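Local coordinates for fucoxanthin chlorophyll a/c-binding protein Lhcq3 (PDB 6L4U), which probably harvests light for photosystem I in a diatom, binding chlorophylls a and c and carotenoids of the fucoxanthin and diadinoxanthin types, at residues Ala76-Gly79 with Tyr80-Gly84; Glu130-Thr133 with Glu134-Val138. All blocks are in the same frame, centred on the assembly; numbering follows the deposited sequence.

Overall arrangement
Both contacts are local and supply magnesium ligands, one in contact 1 and two in contact 2, on different elements of the chlorophyll a/b-binding fold. Contact 1 is buried, lies wholly on helix 56-85, its centre about 12 Å from the chain centre, and uses a neutral glutamine amide on chlorophyll a. Contact 2 is partly buried, its centre about 19 Å from the chain centre on the opposite side, and uses carboxylates, E134 on chlorophyll c1 and E130 on a chlorophyll a, where helix 116-134 gives way to a loop. Regular helical bonds and a glycine that lets the macrocycle lie close mark 76-84; weak terminal bonds mark 130-138. The contact centres are about 29 Å apart, the nearest atoms about 14 Å.

Contact 1. Residues Ala76-Gly79 with Tyr80-Gly84; sequences ATTG and YLVQG. With CLA (chlorophyll a), chain B.
This turn of helix 56-85, one of the long helices of the light-harvesting chlorophyll-protein fold, is a chlorophyll a site in which G79 and Q83, one turn apart, face the same macrocycle. Q83 supplies the axial ligand: its OE1 lies 2.2 Å from the magnesium of chlorophyll a. CG of Q83 stands anti to its carbonyl carbon (chi1 -61°), and the extended chain beyond it runs past the G79 carbonyl to the metal. G79 has no side chain, which lets the ring come down on the helix, with G79 CA 3.5 Å from C1C of the chlorophyll. Backbone bonds tie the two halves together: Y80 N to A76 O, L81 N to T77 O, V82 N to T78 O at 2.8 Å, and the longer Q83 N to G79 O at 3.3 Å. The hydroxyls of T77 and T78 turn back to the carbonyls of A73 and M74, leaving methyls for packing. On the far side of the turn from the pigment, Y80 reaches the rings of F185 and F204, while T77 packs on helix 161-190. V82 adds to the pigment surface: its CG2 lies against T78 CG2 at 4.0 Å, while CG1, swung anti to the backbone N (chi1 162°), touches the methine CHD of the chlorophyll at 3.6 Å.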
ATOM      1  N   ALA X  76      72.030 -42.443  19.694  1.00 54.62           N
ATOM      2  CA  ALA X  76      72.275 -41.116  20.238  1.00 54.62           C
ATOM      3  C   ALA X  76      73.536 -41.075  21.085  1.00 54.62           C
ATOM      4  O   ALA X  76      74.261 -40.074  21.068  1.00 54.62           O
ATOM      5  CB  ALA X  76      71.074 -40.649  21.054  1.00 54.62           C
ATOM      6  N   THR X  77      73.793 -42.139  21.847  1.00 56.47           N
ATOM      7  CA  THR X  77      75.034 -42.229  22.606  1.00 56.47           C
ATOM      8  C   THR X  77      76.235 -42.301  21.674  1.00 56.47           C
ATOM      9  O   THR X  77      77.246 -41.627  21.896  1.00 56.47           O
ATOM     10  CB  THR X  77      74.989 -43.455  23.516  1.00 56.47           C
ATOM     11  OG1 THR X  77      73.876 -43.344  24.407  1.00 56.47           O
ATOM     12  CG2 THR X  77      76.265 -43.580  24.320  1.00 56.47           C
ATOM     13  N   THR X  78      76.108 -43.054  20.584  1.00 57.82           N
ATOM     14  CA  THR X  78      77.209 -43.197  19.643  1.00 57.82           C
ATOM     15  C   THR X  78      77.379 -41.940  18.803  1.00 57.82           C
ATOM     16  O   THR X  78      78.509 -41.526  18.518  1.00 57.82           O
ATOM     17  CB  THR X  78      76.964 -44.431  18.779  1.00 57.82           C
ATOM     18  OG1 THR X  78      76.918 -45.577  19.633  1.00 57.82           O
ATOM     19  CG2 THR X  78      78.057 -44.629  17.751  1.00 57.82           C
ATOM     20  N   GLY X  79      76.272 -41.292  18.439  1.00 58.88           N
ATOM     21  CA  GLY X  79      76.359 -40.049  17.693  1.00 58.88           C
ATOM     22  C   GLY X  79      76.969 -38.914  18.489  1.00 58.88           C
ATOM     23  O   GLY X  79      77.577 -38.009  17.916  1.00 58.88           O
ATOM     24  N   TYR X  80      76.836 -38.951  19.813  1.00 61.26           N
ATOM     25  CA  TYR X  80      77.539 -37.983  20.642  1.00 61.26           C
ATOM     26  C   TYR X  80      78.999 -38.363  20.832  1.00 61.26           C
ATOM     27  O   TYR X  80      79.857 -37.479  20.917  1.00 61.26           O
ATOM     28  CB  TYR X  80      76.853 -37.848  21.999  1.00 61.26           C
ATOM     29  CG  TYR X  80      77.069 -36.504  22.650  1.00 61.26           C
ATOM     30  CD1 TYR X  80      76.207 -35.444  22.399  1.00 61.26           C
ATOM     31  CD2 TYR X  80      78.137 -36.291  23.509  1.00 61.26           C
ATOM     32  CE1 TYR X  80      76.401 -34.210  22.990  1.00 61.26           C
ATOM     33  CE2 TYR X  80      78.340 -35.061  24.104  1.00 61.26           C
ATOM     34  CZ  TYR X  80      77.469 -34.027  23.841  1.00 61.26           C
ATOM     35  OH  TYR X  80      77.669 -32.802  24.431  1.00 61.26           O
ATOM     36  N   LEU X  81      79.300 -39.661  20.903  1.00 62.23           N
ATOM     37  CA  LEU X  81      80.677 -40.102  21.093  1.00 62.23           C
ATOM     38  C   LEU X  81      81.502 -39.934  19.824  1.00 62.23           C
ATOM     39  O   LEU X  81      82.699 -39.637  19.894  1.00 62.23           O
ATOM     40  CB  LEU X  81      80.701 -41.558  21.550  1.00 62.23           C
ATOM     41  CG  LEU X  81      80.336 -41.798  23.015  1.00 62.23           C
ATOM     42  CD1 LEU X  81      80.416 -43.275  23.345  1.00 62.23           C
ATOM     43  CD2 LEU X  81      81.221 -40.988  23.937  1.00 62.23           C
ATOM     44  N   VAL X  82      80.879 -40.112  18.661  1.00 60.01           N
ATOM     45  CA  VAL X  82      81.608 -40.004  17.403  1.00 60.01           C
ATOM     46  C   VAL X  82      81.813 -38.542  17.030  1.00 60.01           C
ATOM     47  O   VAL X  82      82.930 -38.113  16.722  1.00 60.01           O
ATOM     48  CB  VAL X  82      80.871 -40.782  16.298  1.00 60.01           C
ATOM     49  CG1 VAL X  82      81.328 -40.349  14.921  1.00 60.01           C
ATOM     50  CG2 VAL X  82      81.083 -42.277  16.480  1.00 60.01           C
ATOM     51  N   GLN X  83      80.742 -37.747  17.072  1.00 60.52           N
ATOM     52  CA  GLN X  83      80.859 -36.341  16.702  1.00 60.52           C
ATOM     53  C   GLN X  83      81.542 -35.528  17.791  1.00 60.52           C
ATOM     54  O   GLN X  83      82.059 -34.439  17.516  1.00 60.52           O
ATOM     55  CB  GLN X  83      79.480 -35.766  16.390  1.00 60.52           C
ATOM     56  CG  GLN X  83      78.781 -36.454  15.232  1.00 60.52           C
ATOM     57  CD  GLN X  83      77.272 -36.343  15.308  1.00 60.52           C
ATOM     58  OE1 GLN X  83      76.562 -37.343  15.225  1.00 60.52           O
ATOM     59  NE2 GLN X  83      76.776 -35.126  15.466  1.00 60.52           N
ATOM     60  N   GLY X  84      81.558 -36.031  19.026  1.00 60.32           N
ATOM     61  CA  GLY X  84      82.241 -35.337  20.102  1.00 60.32           C
ATOM     62  C   GLY X  84      83.748 -35.446  20.038  1.00 60.32           C
ATOM     63  O   GLY X  84      84.445 -34.573  20.565  1.00 60.32           O
TER
HETATM   64 MG   CLA B 304      75.576 -38.290  13.527  1.00 61.62          MG
HETATM   65  CHA CLA B 304      77.136 -36.071  11.411  1.00 61.62           C
HETATM   66  CHB CLA B 304      72.982 -36.130  13.728  1.00 61.62           C
HETATM   67  CHC CLA B 304      73.839 -40.732  15.071  1.00 61.62           C
HETATM   68  CHD CLA B 304      78.333 -40.673  12.897  1.00 61.62           C
HETATM   69  NA  CLA B 304      75.107 -36.456  12.690  1.00 61.62           N
HETATM   70  C1A CLA B 304      75.805 -35.668  11.969  1.00 61.62           C
HETATM   71  C2A CLA B 304      75.179 -34.345  11.620  1.00 61.62           C
HETATM   72  C3A CLA B 304      73.912 -34.376  12.429  1.00 61.62           C
HETATM   73  C4A CLA B 304      74.017 -35.752  12.990  1.00 61.62           C
HETATM   74  CMA CLA B 304      74.003 -33.347  13.544  1.00 61.62           C
HETATM   75  CAA CLA B 304      74.381 -34.368  10.305  1.00 61.62           C
HETATM   76  CBA CLA B 304      74.845 -35.013   9.000  1.00 61.62           C
HETATM   77  CGA CLA B 304      74.763 -36.525   8.910  1.00 61.62           C
HETATM   78  O1A CLA B 304      75.143 -37.073   7.892  1.00 61.62           O
HETATM   79  O2A CLA B 304      74.266 -37.385   9.971  1.00 61.62           O
HETATM   80  NB  CLA B 304      73.684 -38.404  14.271  1.00 61.62           N
HETATM   81  C1B CLA B 304      72.788 -37.428  14.370  1.00 61.62           C
HETATM   82  C2B CLA B 304      71.539 -37.766  15.097  1.00 61.62           C
HETATM   83  C3B CLA B 304      71.819 -39.166  15.489  1.00 61.62           C
HETATM   84  C4B CLA B 304      73.164 -39.438  14.925  1.00 61.62           C
HETATM   85  CMB CLA B 304      70.339 -36.898  15.367  1.00 61.62           C
HETATM   86  CAB CLA B 304      71.000 -40.125  16.259  1.00 61.62           C
HETATM   87  CBB CLA B 304      70.503 -39.816  17.435  1.00 61.62           C
HETATM   88  NC  CLA B 304      76.012 -40.268  13.887  1.00 61.62           N
HETATM   89  C1C CLA B 304      75.164 -41.085  14.535  1.00 61.62           C
HETATM   90  C2C CLA B 304      75.652 -42.473  14.707  1.00 61.62           C
HETATM   91  C3C CLA B 304      76.979 -42.445  14.067  1.00 61.62           C
HETATM   92  C4C CLA B 304      77.092 -41.041  13.605  1.00 61.62           C
HETATM   93  CMC CLA B 304      74.966 -43.629  15.377  1.00 61.62           C
HETATM   94  CAC CLA B 304      77.973 -43.565  13.915  1.00 61.62           C
HETATM   95  CBC CLA B 304      77.622 -44.233  12.605  1.00 61.62           C
HETATM   96  ND  CLA B 304      77.295 -38.454  12.450  1.00 61.62           N
HETATM   97  C1D CLA B 304      78.386 -39.363  12.251  1.00 61.62           C
HETATM   98  C2D CLA B 304      79.486 -38.866  11.385  1.00 61.62           C
HETATM   99  C3D CLA B 304      78.954 -37.517  11.058  1.00 61.62           C
HETATM  100  C4D CLA B 304      77.730 -37.385  11.691  1.00 61.62           C
HETATM  101  CMD CLA B 304      80.799 -39.392  10.878  1.00 61.62           C
HETATM  102  CAD CLA B 304      79.199 -36.261  10.309  1.00 61.62           C
HETATM  103  OBD CLA B 304      80.226 -35.991   9.599  1.00 61.62           O
HETATM  104  CBD CLA B 304      78.083 -35.328  10.542  1.00 61.62           C
HETATM  105  CGD CLA B 304      78.657 -34.175  11.298  1.00 61.62           C
HETATM  106  O1D CLA B 304      78.645 -33.059  10.816  1.00 61.62           O
HETATM  107  O2D CLA B 304      79.223 -34.368  12.618  1.00 61.62           O
HETATM  108  CED CLA B 304      79.402 -33.235  13.463  1.00 61.62           C
HETATM  109  C1  CLA B 304      74.857 -38.680  10.066  1.00 61.62           C
HETATM  110  C2  CLA B 304      73.841 -39.793  10.118  1.00 61.62           C
HETATM  111  C3  CLA B 304      74.214 -41.072  10.291  1.00 61.62           C
HETATM  112  C4  CLA B 304      75.658 -41.453  10.420  1.00 61.62           C
HETATM  113  C5  CLA B 304      73.179 -42.165  10.336  1.00 61.62           C
HETATM  114  C6  CLA B 304      72.585 -42.377  11.721  1.00 61.62           C
HETATM  115  C7  CLA B 304      72.358 -43.859  11.993  1.00 61.62           C
HETATM  116  C8  CLA B 304      71.432 -44.504  10.967  1.00 61.62           C
HETATM  117  C9  CLA B 304      70.016 -43.956  11.089  1.00 61.62           C
HETATM  118  C10 CLA B 304      71.416 -46.013  11.168  1.00 61.62           C
HETATM  119  C11 CLA B 304      72.044 -46.779  10.005  1.00 61.62           C
HETATM  120  C12 CLA B 304      73.565 -46.633   9.916  1.00 61.62           C
HETATM  121  C13 CLA B 304      74.386 -47.641  10.734  1.00 61.62           C
HETATM  122  C14 CLA B 304      73.677 -48.978  10.951  1.00 61.62           C
HETATM  123  C15 CLA B 304      74.823 -47.040  12.068  1.00 61.62           C
HETATM  124  C16 CLA B 304      76.104 -47.685  12.585  1.00 61.62           C
HETATM  125  C17 CLA B 304      76.151 -47.702  14.109  1.00 61.62           C
HETATM  126  C18 CLA B 304      77.444 -48.327  14.629  1.00 61.62           C
HETATM  127  C19 CLA B 304      78.654 -47.457  14.311  1.00 61.62           C
HETATM  128  C20 CLA B 304      77.641 -49.739  14.089  1.00 61.62           C

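Contact 2. Residues Glu130-Thr133 with Glu134-Val138; sequences EMIT and ESKPV. With KC1 (Chlorophyll c1), chain C.
At the end of helix 116-134, CG of E134 packs against the carbonyl of E130, 3.3 Å from E130 O, and the E134 carboxylate stands over one face of chlorophyll c1. The chain bends at chi2 (-73°), bringing OE2 to 2.1 Å from the magnesium, almost on the perpendicular through the ring centre. The other oxygen, OE1, is hydrogen-bonded to H139 NE2 and Y140 OH, so metal and hydrogen bonds together fix the rotation of the carboxylate. M131 approaches the same macrocycle from its edge: its side chain bends at chi2 and chi3, and SD comes 3.6 Å from the methine CHD. S135 CB touches the pigment keto oxygen OBD, while its hydroxyl turns back to the helix end, where OG lies 2.9 Å from M131 O and 3.0 Å from I132 O. Its single proton could serve either carbonyl. S135 N also reaches both carbonyls, through weak bonds, as the helix unwinds into the loop. K136 folds back along this end, with CE 3.6 Å from I132 O and 4.2 Å from I132 CG2, the two side chains crossing at a slant. E130, a turn before E134, works in the same manner on a different pigment: one oxygen ligates the magnesium of a chlorophyll a and the other forms a salt bridge to K68. Both carboxylates are probably anionic; coordination to magnesium, the hydrogen bonds of H139 and Y140 at E134 and the salt bridge of K68 at E130 would stabilise them.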
ATOM      1  N   GLU X 130      58.082 -44.464  10.618  1.00 45.37           N
ATOM      2  CA  GLU X 130      57.107 -44.633  11.688  1.00 45.37           C
ATOM      3  C   GLU X 130      55.732 -45.010  11.156  1.00 45.37           C
ATOM      4  O   GLU X 130      54.992 -45.722  11.837  1.00 45.37           O
ATOM      5  CB  GLU X 130      57.020 -43.368  12.546  1.00 45.37           C
ATOM      6  CG  GLU X 130      58.293 -43.037  13.320  1.00 45.37           C
ATOM      7  CD  GLU X 130      58.430 -43.803  14.618  1.00 45.37           C
ATOM      8  OE1 GLU X 130      58.416 -43.166  15.689  1.00 45.37           O
ATOM      9  OE2 GLU X 130      58.568 -45.041  14.576  1.00 45.37           O
ATOM     10  N   MET X 131      55.378 -44.569   9.944  1.00 44.27           N
ATOM     11  CA  MET X 131      54.087 -44.940   9.374  1.00 44.27           C
ATOM     12  C   MET X 131      54.065 -46.393   8.917  1.00 44.27           C
ATOM     13  O   MET X 131      53.020 -47.046   9.000  1.00 44.27           O
ATOM     14  CB  MET X 131      53.733 -44.026   8.200  1.00 44.27           C
ATOM     15  CG  MET X 131      53.219 -42.646   8.588  1.00 44.27           C
ATOM     16  SD  MET X 131      51.514 -42.587   9.148  1.00 44.27           S
ATOM     17  CE  MET X 131      50.650 -42.425   7.594  1.00 44.27           C
ATOM     18  N   ILE X 132      55.194 -46.913   8.435  1.00 44.83           N
ATOM     19  CA  ILE X 132      55.220 -48.269   7.895  1.00 44.83           C
ATOM     20  C   ILE X 132      55.170 -49.305   9.012  1.00 44.83           C
ATOM     21  O   ILE X 132      54.380 -50.254   8.952  1.00 44.83           O
ATOM     22  CB  ILE X 132      56.452 -48.447   6.987  1.00 44.83           C
ATOM     23  CG1 ILE X 132      56.179 -47.822   5.622  1.00 44.83           C
ATOM     24  CG2 ILE X 132      56.825 -49.913   6.822  1.00 44.83           C
ATOM     25  CD1 ILE X 132      57.345 -47.858   4.691  1.00 44.83           C
ATOM     26  N   THR X 133      55.981 -49.128  10.057  1.00 44.77           N
ATOM     27  CA  THR X 133      55.999 -50.086  11.157  1.00 44.77           C
ATOM     28  C   THR X 133      54.739 -50.036  12.009  1.00 44.77           C
ATOM     29  O   THR X 133      54.461 -50.996  12.733  1.00 44.77           O
ATOM     30  CB  THR X 133      57.224 -49.862  12.038  1.00 44.77           C
ATOM     31  OG1 THR X 133      57.066 -48.648  12.782  1.00 44.77           O
ATOM     32  CG2 THR X 133      58.484 -49.805  11.204  1.00 44.77           C
ATOM     33  N   GLU X 134      53.972 -48.954  11.943  1.00 43.84           N
ATOM     34  CA  GLU X 134      52.668 -48.929  12.586  1.00 43.84           C
ATOM     35  C   GLU X 134      51.604 -49.632  11.763  1.00 43.84           C
ATOM     36  O   GLU X 134      50.684 -50.227  12.332  1.00 43.84           O
ATOM     37  CB  GLU X 134      52.230 -47.490  12.836  1.00 43.84           C
ATOM     38  CG  GLU X 134      52.853 -46.857  14.042  1.00 43.84           C
ATOM     39  CD  GLU X 134      52.296 -47.385  15.333  1.00 43.84           C
ATOM     40  OE1 GLU X 134      53.043 -48.066  16.059  1.00 43.84           O
ATOM     41  OE2 GLU X 134      51.117 -47.123  15.628  1.00 43.84           O
ATOM     42  N   SER X 135      51.725 -49.592  10.438  1.00 43.95           N
ATOM     43  CA  SER X 135      50.715 -50.117   9.527  1.00 43.95           C
ATOM     44  C   SER X 135      50.958 -51.569   9.139  1.00 43.95           C
ATOM     45  O   SER X 135      50.552 -51.990   8.051  1.00 43.95           O
ATOM     46  CB  SER X 135      50.639 -49.237   8.283  1.00 43.95           C
ATOM     47  OG  SER X 135      51.859 -49.278   7.572  1.00 43.95           O
ATOM     48  N   LYS X 136      51.616 -52.343   9.995  1.00 46.11           N
ATOM     49  CA  LYS X 136      51.692 -53.780   9.812  1.00 46.11           C
ATOM     50  C   LYS X 136      50.310 -54.393  10.040  1.00 46.11           C
ATOM     51  O   LYS X 136      49.474 -53.795  10.719  1.00 46.11           O
ATOM     52  CB  LYS X 136      52.733 -54.363  10.766  1.00 46.11           C
ATOM     53  CG  LYS X 136      54.146 -53.966  10.403  1.00 46.11           C
ATOM     54  CD  LYS X 136      54.484 -54.404   8.994  1.00 46.11           C
ATOM     55  CE  LYS X 136      55.625 -53.586   8.423  1.00 46.11           C
ATOM     56  NZ  LYS X 136      56.260 -54.269   7.267  1.00 46.11           N
ATOM     57  N   PRO X 137      50.030 -55.565   9.443  1.00 46.24           N
ATOM     58  CA  PRO X 137      48.660 -56.112   9.506  1.00 46.24           C
ATOM     59  C   PRO X 137      48.157 -56.467  10.899  1.00 46.24           C
ATOM     60  O   PRO X 137      46.940 -56.445  11.120  1.00 46.24           O
ATOM     61  CB  PRO X 137      48.741 -57.359   8.610  1.00 46.24           C
ATOM     62  CG  PRO X 137      50.190 -57.609   8.395  1.00 46.24           C
ATOM     63  CD  PRO X 137      50.828 -56.274   8.428  1.00 46.24           C
ATOM     64  N   VAL X 138      49.034 -56.789  11.846  1.00 45.91           N
ATOM     65  CA  VAL X 138      48.648 -56.973  13.241  1.00 45.91           C
ATOM     66  C   VAL X 138      49.504 -56.037  14.079  1.00 45.91           C
ATOM     67  O   VAL X 138      50.729 -56.004  13.916  1.00 45.91           O
ATOM     68  CB  VAL X 138      48.817 -58.432  13.707  1.00 45.91           C
ATOM     69  CG1 VAL X 138      48.350 -58.587  15.142  1.00 45.91           C
ATOM     70  CG2 VAL X 138      48.067 -59.389  12.805  1.00 45.91           C
TER
HETATM   71  NB  KC1 C 313      49.450 -45.419  17.341  1.00 40.12           N
HETATM   72  ND  KC1 C 313      49.291 -45.962  13.316  1.00 40.12           N
HETATM   73  C1A KC1 C 313      48.053 -48.499  14.767  1.00 40.12           C
HETATM   74  C1B KC1 C 313      48.906 -46.135  18.312  1.00 40.12           C
HETATM   75  C1C KC1 C 313      50.613 -43.085  15.737  1.00 40.12           C
HETATM   76  C1D KC1 C 313      49.620 -45.201  12.141  1.00 40.12           C
HETATM   77  C2A KC1 C 313      47.439 -49.686  15.491  1.00 40.12           C
HETATM   78  C2B KC1 C 313      48.941 -45.536  19.666  1.00 40.12           C
HETATM   79  C2C KC1 C 313      51.121 -41.809  15.177  1.00 40.12           C
HETATM   80  C2D KC1 C 313      49.230 -45.796  10.843  1.00 40.12           C
HETATM   81  C3A KC1 C 313      47.842 -49.667  16.945  1.00 40.12           C
HETATM   82  C3B KC1 C 313      49.616 -44.258  19.393  1.00 40.12           C
HETATM   83  C3C KC1 C 313      51.050 -42.043  13.729  1.00 40.12           C
HETATM   84  C3D KC1 C 313      48.596 -47.027  11.333  1.00 40.12           C
HETATM   85  C4A KC1 C 313      48.169 -48.139  16.881  1.00 40.12           C
HETATM   86  C4B KC1 C 313      49.873 -44.298  17.927  1.00 40.12           C
HETATM   87  C4C KC1 C 313      50.517 -43.418  13.647  1.00 40.12           C
HETATM   88  C4D KC1 C 313      48.627 -47.019  12.719  1.00 40.12           C
HETATM   89  CAA KC1 C 313      46.720 -50.900  14.857  1.00 40.12           C
HETATM   90  CAB KC1 C 313      49.938 -43.188  20.365  1.00 40.12           C
HETATM   91  CAC KC1 C 313      51.430 -41.128  12.596  1.00 40.12           C
HETATM   92  CAD KC1 C 313      47.933 -48.255  10.881  1.00 40.12           C
HETATM   93  CBA KC1 C 313      45.199 -50.819  14.878  1.00 40.12           C
HETATM   94  CBB KC1 C 313      49.555 -41.938  20.173  1.00 40.12           C
HETATM   95  CBC KC1 C 313      50.219 -40.272  12.313  1.00 40.12           C
HETATM   96  CBD KC1 C 313      47.573 -49.009  12.072  1.00 40.12           C
HETATM   97  CED KC1 C 313      43.837 -49.777  11.540  1.00 40.12           C
HETATM   98  CGA KC1 C 313      44.645 -52.215  14.915  1.00 40.12           C
HETATM   99  CGD KC1 C 313      46.082 -48.909  12.117  1.00 40.12           C
HETATM  100  CHA KC1 C 313      48.092 -48.266  13.265  1.00 40.12           C
HETATM  101  CHB KC1 C 313      48.335 -47.448  18.064  1.00 40.12           C
HETATM  102  CHC KC1 C 313      50.537 -43.216  17.194  1.00 40.12           C
HETATM  103  CHD KC1 C 313      50.317 -43.934  12.286  1.00 40.12           C
HETATM  104  CMA KC1 C 313      46.739 -49.843  17.982  1.00 40.12           C
HETATM  105  CMB KC1 C 313      48.431 -46.075  20.971  1.00 40.12           C
HETATM  106  CMC KC1 C 313      51.592 -40.572  15.891  1.00 40.12           C
HETATM  107  CMD KC1 C 313      49.308 -45.471   9.379  1.00 40.12           C
HETATM  108  NA  KC1 C 313      48.357 -47.584  15.636  1.00 40.12           N
HETATM  109  NC  KC1 C 313      50.254 -44.013  14.832  1.00 40.12           N
HETATM  110  O1A KC1 C 313      44.542 -52.811  15.970  1.00 40.12           O
HETATM  111  O1D KC1 C 313      45.531 -48.003  12.711  1.00 40.12           O
HETATM  112  O2A KC1 C 313      44.227 -52.862  13.685  1.00 40.12           O
HETATM  113  O2D KC1 C 313      45.254 -49.907  11.472  1.00 40.12           O
HETATM  114  OBD KC1 C 313      47.668 -48.593   9.676  1.00 40.12           O
HETATM  115 MG   KC1 C 313      49.491 -45.861  15.343  1.00 40.12          MG